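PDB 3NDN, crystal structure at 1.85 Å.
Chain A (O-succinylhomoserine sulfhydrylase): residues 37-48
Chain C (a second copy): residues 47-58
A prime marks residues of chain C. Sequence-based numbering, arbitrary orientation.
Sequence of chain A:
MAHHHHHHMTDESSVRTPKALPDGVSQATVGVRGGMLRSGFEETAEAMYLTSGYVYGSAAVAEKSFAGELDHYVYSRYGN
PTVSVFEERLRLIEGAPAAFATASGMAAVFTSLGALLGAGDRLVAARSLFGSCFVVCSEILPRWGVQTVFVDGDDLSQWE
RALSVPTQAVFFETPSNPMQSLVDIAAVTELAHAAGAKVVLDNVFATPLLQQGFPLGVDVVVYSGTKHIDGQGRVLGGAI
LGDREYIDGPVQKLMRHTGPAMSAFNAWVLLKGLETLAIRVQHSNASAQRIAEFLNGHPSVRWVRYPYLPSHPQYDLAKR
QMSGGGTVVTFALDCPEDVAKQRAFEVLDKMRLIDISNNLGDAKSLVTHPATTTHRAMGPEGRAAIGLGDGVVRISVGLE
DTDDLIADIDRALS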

# COMPACT_ATOMS: atom_id res chain seq x y z
N LEU A 37 10.72 -16.68 -0.53
CA LEU A 37 10.59 -17.28 -1.87
C LEU A 37 10.84 -16.21 -2.96
O LEU A 37 9.89 -15.64 -3.52
N ARG A 38 12.12 -15.92 -3.25
CA ARG A 38 12.47 -14.86 -4.21
C ARG A 38 12.10 -15.27 -5.64
O ARG A 38 12.23 -16.45 -6.00
N SER A 39 11.62 -14.30 -6.42
CA SER A 39 11.39 -14.48 -7.88
C SER A 39 12.71 -14.51 -8.68
O SER A 39 13.78 -14.27 -8.12
N GLY A 40 12.61 -14.80 -9.98
CA GLY A 40 13.72 -14.68 -10.92
C GLY A 40 14.35 -13.30 -11.08
O GLY A 40 15.41 -13.18 -11.70
N PHE A 41 13.72 -12.25 -10.53
CA PHE A 41 14.32 -10.90 -10.47
C PHE A 41 15.36 -10.75 -9.33
O PHE A 41 16.14 -9.79 -9.33
N GLU A 42 15.36 -11.69 -8.39
CA GLU A 42 16.32 -11.70 -7.28
C GLU A 42 16.26 -10.45 -6.40
O GLU A 42 17.28 -9.93 -5.96
N GLU A 43 15.04 -9.97 -6.15
CA GLU A 43 14.81 -8.86 -5.23
C GLU A 43 15.32 -9.21 -3.82
O GLU A 43 15.14 -10.34 -3.36
N THR A 44 15.93 -8.24 -3.15
CA THR A 44 16.42 -8.42 -1.77
C THR A 44 15.29 -8.53 -0.73
O THR A 44 15.22 -9.50 0.05
N ALA A 45 14.40 -7.53 -0.76
CA ALA A 45 13.19 -7.48 0.07
C ALA A 45 12.01 -8.25 -0.51
O ALA A 45 11.88 -8.42 -1.74
N GLU A 46 11.14 -8.71 0.39
CA GLU A 46 10.00 -9.59 0.08
C GLU A 46 8.91 -8.95 -0.82
O GLU A 46 8.40 -7.87 -0.54
N ALA A 47 8.58 -9.63 -1.92
CA ALA A 47 7.61 -9.14 -2.90
C ALA A 47 6.14 -9.27 -2.45
O ALA A 47 5.79 -10.18 -1.68
N MET A 48 5.29 -8.37 -2.94
CA MET A 48 3.83 -8.37 -2.62
C MET A 48 3.00 -8.73 -3.85
O MET A 48 2.97 -7.95 -4.81
N ALA C 47 2.46 -7.89 -10.21
CA ALA C 47 3.17 -7.87 -8.90
C ALA C 47 3.80 -6.53 -8.51
O ALA C 47 4.18 -5.74 -9.37
N MET C 48 3.92 -6.28 -7.20
CA MET C 48 4.53 -5.06 -6.68
C MET C 48 5.84 -5.40 -5.96
O MET C 48 5.83 -6.05 -4.89
N TYR C 49 6.97 -4.98 -6.53
CA TYR C 49 8.29 -5.28 -5.95
C TYR C 49 8.81 -4.10 -5.15
O TYR C 49 9.58 -3.25 -5.66
N LEU C 50 8.39 -4.04 -3.89
CA LEU C 50 8.90 -3.02 -2.96
C LEU C 50 10.28 -3.41 -2.41
O LEU C 50 10.42 -3.96 -1.30
N THR C 51 11.30 -3.09 -3.20
CA THR C 51 12.69 -3.37 -2.82
C THR C 51 13.56 -2.21 -3.34
O THR C 51 13.24 -1.62 -4.37
N SER C 52 14.64 -1.87 -2.63
CA SER C 52 15.58 -0.84 -3.14
C SER C 52 16.77 -1.47 -3.87
O SER C 52 17.26 -0.92 -4.87
N GLY C 53 17.19 -2.66 -3.42
CA GLY C 53 18.28 -3.41 -4.07
C GLY C 53 17.97 -4.86 -4.46
O GLY C 53 16.85 -5.35 -4.25
N TYR C 54 18.99 -5.53 -5.00
CA TYR C 54 18.92 -6.89 -5.55
C TYR C 54 20.12 -7.74 -5.08
O TYR C 54 21.17 -7.18 -4.73
N VAL C 55 19.95 -9.07 -5.04
CA VAL C 55 21.04 -10.02 -4.70
C VAL C 55 21.59 -10.76 -5.95
O VAL C 55 20.93 -10.78 -6.98
N TYR C 56 22.80 -11.33 -5.85
CA TYR C 56 23.45 -12.09 -6.95
C TYR C 56 23.92 -13.48 -6.50
O TYR C 56 24.22 -13.69 -5.32
N GLY C 57 23.97 -14.42 -7.44
CA GLY C 57 24.37 -15.80 -7.12
C GLY C 57 25.87 -15.97 -6.89
O GLY C 57 26.30 -16.92 -6.22
N SER C 58 26.66 -15.03 -7.41
CA SER C 58 28.12 -15.10 -7.34
C SER C 58 28.72 -13.71 -7.45
O SER C 58 28.04 -12.77 -7.89

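Two backbone pairings frame the contact: Met48 N to Met48′ O and Met48′ N to Met48 O, both 3.1 Å, and Val55′ N to Glu42 O, 3.0 Å, with Thr44 N to Gly53′ O, 3.2 Å. Between them, Thr51′ (chi1 t) points toward chain A; its OG1 accepts from Ala45 N (3.1 Å) while donating to Gly53′ O (2.9 Å), so one hydroxyl ties the loops together. Glu43 (p, m) folds back on its own chain, its OE1 accepting a hydrogen bond from Ser39 OG (2.8 Å) and its OE2 meeting Ser39 N (2.9 Å). Water 1 bridges Glu42 OE1 (2.5 Å) and Gly57′ N (3.0 Å); water 2 donates to Glu46 O and Leu50′ O, both 2.9 Å. Water 3 donates to Glu46 O (2.8 Å) and accepts from Leu50′ N (3.0 Å). Tyr49′ (m) reaches chain A with its ring end: the edge of Phe41 (m) meets its face, planes at 76°, and Ala47 CB lies 3.5 Å from Tyr49′ CE1. Val55′ (m) sets CG1 3.4 Å from Thr44 OG1 and CG2 3.8 Å from Arg38 NH1, over one guanidinium face. At the far end the extended methionines (both t, t, m) pack Met48 SD against Met48′ CE, 4.1 Å, and Met48 CE approaches Leu50′ CD1 at 4.3 Å.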

# COMPACT_ATOMS: atom_id res chain seq x y z
CB LEU A 37 9.16 -17.82 -2.03
CG LEU A 37 8.70 -19.13 -1.36
CD1 LEU A 37 7.22 -19.01 -0.96
CD2 LEU A 37 8.93 -20.30 -2.32
CB ARG A 38 13.97 -14.50 -4.11
CG ARG A 38 14.33 -13.73 -2.82
CD ARG A 38 15.84 -13.47 -2.67
NE ARG A 38 16.13 -12.53 -1.58
CZ ARG A 38 17.19 -12.60 -0.76
NH1 ARG A 38 18.07 -13.60 -0.85
NH2 ARG A 38 17.36 -11.68 0.19
CB SER A 39 10.50 -13.35 -8.43
OG SER A 39 11.27 -12.22 -8.81
CB PHE A 41 13.25 -9.79 -10.34
CG PHE A 41 12.26 -9.77 -11.47
CD1 PHE A 41 12.67 -9.53 -12.78
CD2 PHE A 41 10.90 -10.02 -11.23
CE1 PHE A 41 11.76 -9.53 -13.83
CE2 PHE A 41 9.97 -10.02 -12.28
CZ PHE A 41 10.40 -9.77 -13.58
CB GLU A 42 17.75 -11.94 -7.79
CG GLU A 42 17.98 -13.30 -8.47
CD GLU A 42 19.45 -13.74 -8.41
OE1 GLU A 42 20.20 -13.41 -9.34
OE2 GLU A 42 19.87 -14.36 -7.39
CB GLU A 43 13.30 -8.49 -5.20
CG GLU A 43 12.35 -9.57 -4.63
CD GLU A 43 12.00 -10.72 -5.58
OE1 GLU A 43 12.33 -10.67 -6.78
OE2 GLU A 43 11.33 -11.69 -5.11
CB THR A 44 17.40 -7.30 -1.38
OG1 THR A 44 18.50 -7.33 -2.29
CG2 THR A 44 17.93 -7.52 0.06
CB ALA A 45 12.82 -6.01 0.33
CB GLU A 46 9.38 -10.15 1.37
CG GLU A 46 10.33 -11.06 2.22
CD GLU A 46 11.32 -10.28 3.11
OE1 GLU A 46 11.52 -9.04 2.93
OE2 GLU A 46 11.92 -10.92 4.00
CB ALA A 47 7.80 -9.88 -4.23
CB MET A 48 3.41 -6.98 -2.11
CG MET A 48 2.00 -6.91 -1.50
SD MET A 48 1.38 -5.21 -1.37
CE MET A 48 2.31 -4.60 0.04
CB ALA C 47 4.25 -8.99 -8.88
CB MET C 48 3.56 -4.34 -5.73
CG MET C 48 3.90 -2.89 -5.43
SD MET C 48 3.13 -2.23 -3.90
CE MET C 48 1.38 -2.31 -4.31
CB TYR C 49 9.32 -5.71 -7.03
CG TYR C 49 8.97 -7.05 -7.65
CD1 TYR C 49 9.27 -8.25 -6.98
CD2 TYR C 49 8.30 -7.13 -8.88
CE1 TYR C 49 8.92 -9.50 -7.54
CE2 TYR C 49 7.93 -8.36 -9.44
CZ TYR C 49 8.24 -9.54 -8.76
OH TYR C 49 7.87 -10.76 -9.31
CB LEU C 50 7.89 -2.70 -1.85
CG LEU C 50 6.51 -2.19 -2.32
CD1 LEU C 50 5.58 -2.05 -1.14
CD2 LEU C 50 6.62 -0.84 -3.07
CB THR C 51 13.17 -4.75 -3.36
OG1 THR C 51 14.41 -5.13 -2.73
CG2 THR C 51 13.37 -4.75 -4.90
CB SER C 52 16.02 0.13 -2.02
OG SER C 52 16.61 -0.56 -0.93
CB TYR C 54 18.78 -6.83 -7.12
CG TYR C 54 17.59 -5.95 -7.51
CD1 TYR C 54 16.31 -6.49 -7.69
CD2 TYR C 54 17.73 -4.56 -7.61
CE1 TYR C 54 15.19 -5.67 -7.97
CE2 TYR C 54 16.63 -3.73 -7.89
CZ TYR C 54 15.37 -4.28 -8.05
OH TYR C 54 14.30 -3.45 -8.33
CB VAL C 55 20.62 -11.02 -3.57
CG1 VAL C 55 20.26 -10.26 -2.27
CG2 VAL C 55 19.44 -11.92 -3.99
CB TYR C 56 24.65 -11.30 -7.54
CG TYR C 56 24.35 -9.84 -7.73
CD1 TYR C 56 23.81 -9.36 -8.94
CD2 TYR C 56 24.58 -8.93 -6.70
CE1 TYR C 56 23.51 -7.99 -9.09
CE2 TYR C 56 24.29 -7.59 -6.84
CZ TYR C 56 23.75 -7.11 -8.03
OH TYR C 56 23.47 -5.76 -8.13
CB SER C 58 28.70 -16.03 -8.43
OG SER C 58 28.40 -15.54 -9.73
O HOH W 1 22.47 -14.23 -10.03
O HOH W 2 9.37 -5.57 0.93
O HOH W 3 7.03 -5.77 -1.88